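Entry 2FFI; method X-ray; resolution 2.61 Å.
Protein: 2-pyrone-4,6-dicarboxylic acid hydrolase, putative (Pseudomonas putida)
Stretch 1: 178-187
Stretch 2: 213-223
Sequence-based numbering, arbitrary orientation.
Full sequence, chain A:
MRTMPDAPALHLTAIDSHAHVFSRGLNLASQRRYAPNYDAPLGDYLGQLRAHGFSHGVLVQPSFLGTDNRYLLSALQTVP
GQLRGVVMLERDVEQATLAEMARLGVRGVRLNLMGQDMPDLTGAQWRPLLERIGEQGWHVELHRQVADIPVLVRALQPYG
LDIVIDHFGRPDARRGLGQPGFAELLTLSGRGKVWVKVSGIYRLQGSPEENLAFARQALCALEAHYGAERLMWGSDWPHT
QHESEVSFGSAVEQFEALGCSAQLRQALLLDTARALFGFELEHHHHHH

Stretch 1 (178-187) GQPGFAELLT
Stretch 2 (213-223) AFARQALCALE

Residues 213-223 are helical throughout; in stretch 1, residues 182-185 are helical, Gln 179 is extended (phi/psi -44/159), Pro 180 is at -57/-31, Gly 181 at -107/-34, and Leu 186 (-78/4) lies beyond the helix. The two run in the same sense: Phe 182 CA lies 9.0 Å from Ala 218 CA, and Leu 186 CA 6.3 Å from Leu 222 CA, so the backbones converge. No hydrogen bond crosses; the 299 Å² buried is chiefly apolar.

Aromatics fill the wider end. Phe 182 (chi1 -157°, t; chi2 76°) and Phe 214 (175°, t; -85°) both direct CA-to-CB toward the other stretch. Ring centroids are 5.7 Å apart, planes at 62°, the edge of Phe 214 meeting the face of Phe 182. Gln 179 (-81°, m; 174°, t; chi3 54°) brings NE2 3.4 Å from Phe 214 CZ; OE1 is hydrogen-bonded elsewhere, NE2 just outside the stretches, so both amide ends are held.

The t rotamer of Phe 182 carries CZ across the gap, 3.9 Å from Ala 218 CB. Leu 222 (chi1 -118°, off-well; chi2 44°, p) starts sideways, yet this conformation sets CD1 among Phe 182 CZ (3.3 Å), Leu 185 CD1 (3.4 Å) and Leu 186 CD2 (3.5 Å), with CD2 farther from stretch 1. Leu 185 (t, m) and Leu 186 (m, t) likewise start sideways and end nearer; Leu 186 CD2 packs 3.9 Å from Ala 221 CB.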

# COMPACT_ATOMS: atom_id res chain seq x y z
N GLY A 178 -17.95 5.32 13.21
CA GLY A 178 -18.31 6.72 13.19
C GLY A 178 -17.15 7.60 13.61
O GLY A 178 -17.33 8.78 13.87
N GLN A 179 -15.96 7.01 13.68
CA GLN A 179 -14.75 7.74 14.05
C GLN A 179 -14.71 9.06 13.32
O GLN A 179 -15.34 9.23 12.28
CB GLN A 179 -13.51 6.96 13.66
CG GLN A 179 -13.11 5.87 14.60
CD GLN A 179 -11.96 5.07 14.06
OE1 GLN A 179 -10.92 5.62 13.71
NE2 GLN A 179 -12.14 3.77 13.97
N PRO A 180 -13.93 10.02 13.84
CA PRO A 180 -13.80 11.34 13.23
C PRO A 180 -13.32 11.31 11.78
O PRO A 180 -13.69 12.18 10.99
CB PRO A 180 -12.83 12.05 14.16
CG PRO A 180 -11.97 10.93 14.65
CD PRO A 180 -13.00 9.89 14.98
N GLY A 181 -12.51 10.33 11.41
CA GLY A 181 -12.04 10.30 10.03
C GLY A 181 -12.67 9.21 9.17
O GLY A 181 -12.89 9.38 7.96
N PHE A 182 -12.96 8.08 9.79
CA PHE A 182 -13.53 6.96 9.07
C PHE A 182 -14.95 7.23 8.59
O PHE A 182 -15.39 6.68 7.58
CB PHE A 182 -13.54 5.72 9.93
CG PHE A 182 -13.59 4.46 9.15
CD1 PHE A 182 -12.46 4.00 8.50
CD2 PHE A 182 -14.76 3.73 9.05
CE1 PHE A 182 -12.49 2.83 7.77
CE2 PHE A 182 -14.81 2.56 8.33
CZ PHE A 182 -13.66 2.10 7.68
N ALA A 183 -15.67 8.05 9.34
CA ALA A 183 -17.03 8.39 8.98
C ALA A 183 -17.05 9.09 7.63
O ALA A 183 -17.77 8.67 6.72
CB ALA A 183 -17.64 9.27 10.03
N GLU A 184 -16.26 10.15 7.51
CA GLU A 184 -16.19 10.90 6.25
C GLU A 184 -15.75 9.99 5.12
O GLU A 184 -16.10 10.20 3.97
CB GLU A 184 -15.20 12.06 6.37
CG GLU A 184 -15.49 13.06 7.48
CD GLU A 184 -14.37 14.08 7.67
OE1 GLU A 184 -13.28 13.69 8.16
OE2 GLU A 184 -14.56 15.27 7.33
N LEU A 185 -14.98 8.96 5.46
CA LEU A 185 -14.48 8.01 4.48
C LEU A 185 -15.62 7.17 3.87
O LEU A 185 -15.65 6.95 2.66
CB LEU A 185 -13.43 7.11 5.15
CG LEU A 185 -12.49 6.24 4.32
CD1 LEU A 185 -13.25 5.04 3.79
CD2 LEU A 185 -11.89 7.05 3.19
N LEU A 186 -16.57 6.74 4.71
CA LEU A 186 -17.70 5.93 4.23
C LEU A 186 -18.74 6.79 3.55
O LEU A 186 -19.80 6.29 3.16
CB LEU A 186 -18.38 5.22 5.40
CG LEU A 186 -17.50 4.41 6.34
CD1 LEU A 186 -18.36 3.84 7.43
CD2 LEU A 186 -16.79 3.33 5.56
N THR A 187 -18.45 8.07 3.41
CA THR A 187 -19.38 9.00 2.80
C THR A 187 -18.64 9.88 1.82
O THR A 187 -19.22 10.76 1.19
CB THR A 187 -20.05 9.90 3.87
OG1 THR A 187 -20.45 9.11 4.99
CG2 THR A 187 -21.28 10.59 3.30
N ALA A 213 -12.06 -7.59 14.92
CA ALA A 213 -13.51 -7.37 14.92
C ALA A 213 -13.83 -6.12 14.11
O ALA A 213 -14.82 -6.08 13.39
CB ALA A 213 -14.02 -7.21 16.35
N PHE A 214 -12.99 -5.10 14.23
CA PHE A 214 -13.19 -3.85 13.52
C PHE A 214 -12.82 -3.98 12.05
O PHE A 214 -13.42 -3.36 11.20
CB PHE A 214 -12.39 -2.73 14.19
CG PHE A 214 -12.45 -1.43 13.45
CD1 PHE A 214 -11.58 -1.17 12.40
CD2 PHE A 214 -13.40 -0.48 13.79
CE1 PHE A 214 -11.66 0.03 11.69
CE2 PHE A 214 -13.49 0.72 13.09
CZ PHE A 214 -12.62 0.98 12.03
N ALA A 215 -11.81 -4.79 11.76
CA ALA A 215 -11.41 -5.01 10.38
C ALA A 215 -12.58 -5.64 9.64
O ALA A 215 -12.81 -5.38 8.46
CB ALA A 215 -10.19 -5.92 10.33
N ARG A 216 -13.34 -6.45 10.36
CA ARG A 216 -14.51 -7.14 9.80
C ARG A 216 -15.61 -6.16 9.44
O ARG A 216 -16.18 -6.21 8.36
CB ARG A 216 -15.03 -8.17 10.81
CG ARG A 216 -16.26 -8.93 10.35
CD ARG A 216 -16.02 -9.61 9.02
NE ARG A 216 -17.09 -10.54 8.67
CZ ARG A 216 -17.38 -11.63 9.37
NH1 ARG A 216 -18.37 -12.42 8.97
NH2 ARG A 216 -16.68 -11.94 10.45
N GLN A 217 -15.92 -5.28 10.38
CA GLN A 217 -16.96 -4.27 10.18
C GLN A 217 -16.52 -3.29 9.09
O GLN A 217 -17.29 -2.96 8.19
CB GLN A 217 -17.20 -3.52 11.49
CG GLN A 217 -17.63 -4.42 12.64
CD GLN A 217 -19.03 -4.96 12.46
OE1 GLN A 217 -19.50 -5.80 13.24
NE2 GLN A 217 -19.73 -4.48 11.43
N ALA A 218 -15.28 -2.83 9.19
CA ALA A 218 -14.70 -1.88 8.26
C ALA A 218 -14.80 -2.35 6.81
O ALA A 218 -15.17 -1.57 5.93
CB ALA A 218 -13.23 -1.61 8.62
N LEU A 219 -14.48 -3.62 6.58
CA LEU A 219 -14.54 -4.20 5.24
C LEU A 219 -15.95 -4.09 4.70
O LEU A 219 -16.17 -3.53 3.63
CB LEU A 219 -14.13 -5.67 5.27
CG LEU A 219 -13.14 -6.11 4.18
CD1 LEU A 219 -12.90 -7.60 4.30
CD2 LEU A 219 -13.67 -5.75 2.81
N CYS A 220 -16.91 -4.64 5.42
CA CYS A 220 -18.28 -4.59 4.95
C CYS A 220 -18.74 -3.17 4.66
O CYS A 220 -19.43 -2.96 3.67
CB CYS A 220 -19.23 -5.25 5.96
SG CYS A 220 -18.97 -7.07 6.14
N ALA A 221 -18.37 -2.21 5.49
CA ALA A 221 -18.80 -0.82 5.26
C ALA A 221 -18.04 -0.20 4.09
O ALA A 221 -18.61 0.50 3.25
CB ALA A 221 -18.59 0.02 6.53
N LEU A 222 -16.74 -0.46 4.05
CA LEU A 222 -15.88 0.04 3.00
C LEU A 222 -16.38 -0.44 1.64
O LEU A 222 -16.69 0.37 0.77
CB LEU A 222 -14.44 -0.43 3.25
CG LEU A 222 -13.37 0.64 3.47
CD1 LEU A 222 -13.87 1.72 4.41
CD2 LEU A 222 -12.13 -0.03 4.02
N GLU A 223 -16.48 -1.75 1.44
CA GLU A 223 -16.93 -2.29 0.16
C GLU A 223 -18.32 -1.81 -0.21
O GLU A 223 -18.66 -1.73 -1.39
CB GLU A 223 -16.95 -3.82 0.17
CG GLU A 223 -17.43 -4.40 -1.16
CD GLU A 223 -18.00 -5.80 -1.02
OE1 GLU A 223 -18.57 -6.32 -2.01
OE2 GLU A 223 -17.88 -6.39 0.08